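Local coordinates for septation protein imp2 (Schizosaccharomyces pombe, PDB 5C1F), which binds phospholipid membranes through its F-BAR domain, anchors the cytokinetic machinery there and is required for normal septation, including disassembly of the medial ring, at the interface of chains A and B. Sequence-based numbering; all coordinates share one arbitrary frame. Chains: chain A/B, Septation protein imp2.

Contact 1: the interface of chains A and B. Residues chain A 66-68, 259-260, 263; chain B 8, 26, 215, 219.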
# COMPACT_ATOMS: atom_id res chain seq x y z
N LEU A 66 -3.47 -18.12 -23.60
CA LEU A 66 -3.28 -19.56 -23.45
C LEU A 66 -4.27 -20.18 -22.47
O LEU A 66 -4.58 -21.37 -22.56
CB LEU A 66 -1.85 -19.86 -23.02
CG LEU A 66 -0.76 -19.51 -24.04
CD1 LEU A 66 0.62 -19.69 -23.43
CD2 LEU A 66 -0.91 -20.35 -25.30
N GLU A 67 -4.76 -19.39 -21.52
CA GLU A 67 -5.73 -19.89 -20.56
C GLU A 67 -7.11 -19.91 -21.19
O GLU A 67 -7.38 -19.16 -22.13
CB GLU A 67 -5.72 -19.04 -19.28
CG GLU A 67 -6.39 -19.71 -18.09
CD GLU A 67 -5.82 -21.09 -17.80
OE1 GLU A 67 -4.85 -21.18 -17.00
OE2 GLU A 67 -6.33 -22.09 -18.36
N THR A 68 -7.98 -20.80 -20.71
CA THR A 68 -9.32 -20.95 -21.27
C THR A 68 -10.39 -21.02 -20.18
O THR A 68 -10.07 -21.10 -19.00
CB THR A 68 -9.43 -22.23 -22.14
OG1 THR A 68 -9.35 -23.39 -21.30
CG2 THR A 68 -8.32 -22.29 -23.19
N ASP A 259 -14.85 -26.48 -17.16
CA ASP A 259 -13.70 -25.96 -17.90
C ASP A 259 -13.01 -27.04 -18.73
O ASP A 259 -12.59 -26.80 -19.86
CB ASP A 259 -12.70 -25.31 -16.95
CG ASP A 259 -12.78 -23.80 -16.94
OD1 ASP A 259 -13.80 -23.25 -17.43
OD2 ASP A 259 -11.83 -23.16 -16.44
N VAL A 260 -12.88 -28.23 -18.15
CA VAL A 260 -12.21 -29.33 -18.84
C VAL A 260 -13.06 -29.80 -20.02
O VAL A 260 -12.53 -30.08 -21.10
CB VAL A 260 -11.93 -30.51 -17.89
CG1 VAL A 260 -11.41 -31.72 -18.66
CG2 VAL A 260 -10.93 -30.10 -16.82
N PHE A 263 -12.69 -27.21 -22.63
CA PHE A 263 -11.34 -27.33 -23.15
C PHE A 263 -11.31 -28.43 -24.21
O PHE A 263 -10.75 -28.25 -25.29
CB PHE A 263 -10.35 -27.64 -22.03
CG PHE A 263 -8.94 -27.85 -22.50
CD1 PHE A 263 -8.08 -26.78 -22.69
CD2 PHE A 263 -8.46 -29.13 -22.74
CE1 PHE A 263 -6.78 -26.97 -23.11
CE2 PHE A 263 -7.16 -29.33 -23.16
CZ PHE A 263 -6.32 -28.25 -23.35
N PHE B 8 -10.21 -36.84 -22.47
CA PHE B 8 -9.06 -36.73 -23.36
C PHE B 8 -8.91 -38.00 -24.19
O PHE B 8 -8.56 -37.95 -25.37
CB PHE B 8 -7.77 -36.45 -22.58
CG PHE B 8 -7.63 -35.03 -22.09
CD1 PHE B 8 -8.73 -34.19 -22.01
CD2 PHE B 8 -6.39 -34.53 -21.71
CE1 PHE B 8 -8.61 -32.89 -21.56
CE2 PHE B 8 -6.26 -33.23 -21.26
CZ PHE B 8 -7.37 -32.41 -21.18
N ARG B 26 1.38 -29.04 -25.21
CA ARG B 26 0.53 -28.43 -24.19
C ARG B 26 1.33 -28.12 -22.92
O ARG B 26 1.05 -27.14 -22.22
CB ARG B 26 -0.64 -29.35 -23.86
CG ARG B 26 -1.45 -28.97 -22.63
CD ARG B 26 -2.24 -27.70 -22.85
NE ARG B 26 -3.05 -27.37 -21.68
CZ ARG B 26 -3.73 -26.24 -21.55
NH1 ARG B 26 -3.71 -25.33 -22.51
NH2 ARG B 26 -4.44 -26.03 -20.44
N GLU B 215 -4.39 -31.85 -16.13
CA GLU B 215 -5.13 -30.64 -16.46
C GLU B 215 -6.12 -30.29 -15.36
O GLU B 215 -6.25 -29.13 -14.98
CB GLU B 215 -5.85 -30.80 -17.80
CG GLU B 215 -6.77 -29.64 -18.17
CD GLU B 215 -6.07 -28.28 -18.21
OE1 GLU B 215 -4.82 -28.24 -18.26
OE2 GLU B 215 -6.77 -27.25 -18.20
N ARG B 219 -5.97 -26.80 -12.81
CA ARG B 219 -7.02 -25.80 -12.61
C ARG B 219 -7.41 -25.68 -11.14
O ARG B 219 -7.71 -24.59 -10.67
CB ARG B 219 -8.24 -26.13 -13.47
CG ARG B 219 -7.95 -26.04 -14.96
CD ARG B 219 -9.20 -26.03 -15.83
NE ARG B 219 -8.81 -25.98 -17.23
CZ ARG B 219 -8.91 -24.91 -18.01
NH1 ARG B 219 -9.43 -23.78 -17.55
NH2 ARG B 219 -8.51 -24.98 -19.28
O HOH W 1 -5.38 -23.38 -21.04
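B:Arg219 reaches across to A:Thr68 and holds it end-on with two nitrogens, one to each of two oxygens. NH2 of B:Arg219 donates to the side-chain hydroxyl OG1 of A:Thr68 at 2.7 Å, tilted somewhat from the guanidinium plane. NH1 of B:Arg219 donates to the backbone carbonyl O of A:Thr68 at 3.1 Å, nearly straight and with that oxygen in the plane of the guanidinium, though it meets the oxygen from above the carbonyl plane. The hydroxyl is placed for this by a chi1 of 69°, which sets OG1 between the backbone N and the carbonyl carbon. Two acids of chain A add charge: OD2 of A:Asp259 forms a salt bridge with NH1 of B:Arg219 at 2.7 Å, its carboxylate turned 80° from the guanidinium, and A:Glu67 forms a longer one. Beside this polar grip, the A:Phe263 ring pushes its CE1 rim over the centre of one face of the B:Arg26 guanidinium, 3.5 Å from CZ of B:Arg26, with the two planes 52° apart. The other edge of the ring, CD2 and CE2, packs against CZ of B:Phe8.

Behind these groups stands B:Glu215, which braces both arginines from their own chain: OE1 takes NH2 of B:Arg26 at 3.1 Å, and OE2 takes NE of B:Arg219 at 2.6 Å. A water joins both terminal nitrogens of B:Arg26 to the backbone O of A:Leu66 and to OE2 of A:Glu67. That same OE2 accepts the backbone N of A:Thr68 and is likely to steady the loop. A leucine replacing B:Arg219 would probably leave the carboxylates of A:Asp259 and A:Glu67 without their cationic mate and the A:Thr68 hydroxyl without its donor.

In the F-BAR dimer, chain A loop residues 66-68, just before helix 69-155, and short helix 256-267 lie against the long helices 18-58 and 162-253 of chain B, with B:Phe8 added from short helix 8-11.

Contact 2: the interface of chains A and B. Residues chain A 8, 12, 26, 215, 219; chain B 260, 263-264.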
# COMPACT_ATOMS: atom_id res chain seq x y z
N PHE A 8 -7.06 30.34 31.71
CA PHE A 8 -5.87 31.13 31.40
C PHE A 8 -5.94 32.51 32.06
O PHE A 8 -4.91 33.10 32.39
CB PHE A 8 -5.71 31.31 29.88
CG PHE A 8 -5.18 30.10 29.17
CD1 PHE A 8 -5.20 28.84 29.76
CD2 PHE A 8 -4.64 30.22 27.90
CE1 PHE A 8 -4.71 27.74 29.09
CE2 PHE A 8 -4.14 29.11 27.23
CZ PHE A 8 -4.18 27.87 27.83
N PHE A 12 -2.24 32.92 34.52
CA PHE A 12 -1.10 33.33 33.71
C PHE A 12 -0.75 34.79 33.93
O PHE A 12 -0.74 35.59 32.99
CB PHE A 12 -1.37 33.06 32.23
CG PHE A 12 -1.18 31.62 31.86
CD1 PHE A 12 0.09 31.11 31.61
CD2 PHE A 12 -2.27 30.76 31.78
CE1 PHE A 12 0.26 29.78 31.28
CE2 PHE A 12 -2.09 29.43 31.45
CZ PHE A 12 -0.83 28.94 31.20
N ARG A 26 4.53 30.52 23.14
CA ARG A 26 3.95 29.20 22.91
C ARG A 26 3.52 29.03 21.45
O ARG A 26 3.48 27.91 20.93
CB ARG A 26 2.77 28.95 23.85
CG ARG A 26 2.01 27.67 23.53
CD ARG A 26 1.08 27.23 24.64
NE ARG A 26 0.28 26.08 24.23
CZ ARG A 26 0.73 24.83 24.19
NH1 ARG A 26 1.98 24.55 24.53
NH2 ARG A 26 -0.07 23.84 23.79
N GLU A 215 -5.97 27.14 22.23
CA GLU A 215 -5.41 25.90 22.77
C GLU A 215 -6.44 24.78 22.78
O GLU A 215 -6.14 23.64 22.41
CB GLU A 215 -4.85 26.13 24.17
CG GLU A 215 -4.33 24.87 24.85
CD GLU A 215 -3.22 24.18 24.06
OE1 GLU A 215 -2.52 24.86 23.28
OE2 GLU A 215 -3.05 22.96 24.23
N ARG A 219 -6.36 21.22 20.28
CA ARG A 219 -6.39 19.83 20.71
C ARG A 219 -7.55 19.08 20.07
O ARG A 219 -7.42 17.90 19.73
CB ARG A 219 -6.47 19.75 22.24
CG ARG A 219 -5.23 20.33 22.91
CD ARG A 219 -5.20 20.08 24.41
NE ARG A 219 -3.97 20.58 25.00
CZ ARG A 219 -2.91 19.82 25.30
NH1 ARG A 219 -2.95 18.51 25.07
NH2 ARG A 219 -1.83 20.37 25.82
N VAL B 260 -6.17 20.49 29.07
CA VAL B 260 -6.07 21.93 29.29
C VAL B 260 -5.91 22.24 30.78
O VAL B 260 -5.12 23.09 31.17
CB VAL B 260 -7.30 22.68 28.72
CG1 VAL B 260 -7.27 24.15 29.11
CG2 VAL B 260 -7.35 22.53 27.21
N PHE B 263 -2.50 21.26 31.65
CA PHE B 263 -1.61 22.22 31.01
C PHE B 263 -1.50 23.47 31.86
O PHE B 263 -0.40 23.99 32.09
CB PHE B 263 -2.12 22.56 29.60
CG PHE B 263 -1.30 23.61 28.91
CD1 PHE B 263 -0.18 23.26 28.18
CD2 PHE B 263 -1.65 24.95 28.99
CE1 PHE B 263 0.58 24.22 27.54
CE2 PHE B 263 -0.89 25.92 28.36
CZ PHE B 263 0.22 25.55 27.63
N ILE B 264 -2.65 23.97 32.31
CA ILE B 264 -2.69 25.13 33.18
C ILE B 264 -1.89 24.87 34.45
O ILE B 264 -1.05 25.69 34.84
CB ILE B 264 -4.14 25.51 33.54
CG1 ILE B 264 -4.86 26.05 32.30
CG2 ILE B 264 -4.16 26.55 34.65
CD1 ILE B 264 -6.32 26.39 32.53
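With CG anti to the backbone N (chi1 176°), B:Phe263 points its ring out of helix 256-267 towards chain A, while A:Arg26, extended from CG to NE, comes from the opposite direction to meet it. The ring's rim meets the guanidinium face: CE1 of B:Phe263 sits over its centre, 3.4 Å from CZ of A:Arg26. The planes stand 54° apart, so the ring leans on the guanidinium with one corner and does not lie flat on it. CZ of B:Phe263 also rests on the aliphatic part of the arginine, 3.5 Å from CD of A:Arg26.

The other side of the B:Phe263 rim belongs to the aromatics of chain A. CZ of A:Phe8 lies 3.9 Å from CE2 of B:Phe263, the two side chains crossing at about a right angle, and CZ of A:Phe12 approaches the same CE2 from further off. A:Phe12 in turn lays its own rim over a face of the A:Phe8 ring, which backs that ring within its own chain. B:Ile264, one residue on in the helix, brings CG1 to 3.6 Å from CE1 of A:Phe8 and places CD1 at the edge of that ring, in its plane. B:Val260, one turn earlier, packs more loosely towards A:Arg219 and A:Glu215.

A:Glu215 holds the A:Arg26 guanidinium in its rotation and takes NE of A:Arg219 on OE2, nearly along the C-O axis, and so ties together two arginines from helices 18-59 and 162-252. On the A:Arg26 side the grip is side-on: OE1 of A:Glu215 receives NE of A:Arg26 at 3.2 Å and NH2 at 2.7 Å, both from the same face of the carboxylate, with OE1 lying in the guanidinium plane.

Contact 1 and contact 2 are twin regions of one two-fold symmetric F-BAR dimer, their centres about 72 Å apart. In each, helix 256-267 of one chain brings Val260 and Phe263 onto Phe8, Arg26, Glu215 and Arg219 of the other, with the chains exchanged between the two. Each protomer therefore lends the short helix 256-267, which follows the long helices, to its partner and receives one in return, probably fastening the dimer at two well-separated places along its length, short of the tips. The copies differ in detail: Arg26 differs in chi2 and chi4; NH2 meets OE1 of Glu215 in both, and NE joins it in contact 2.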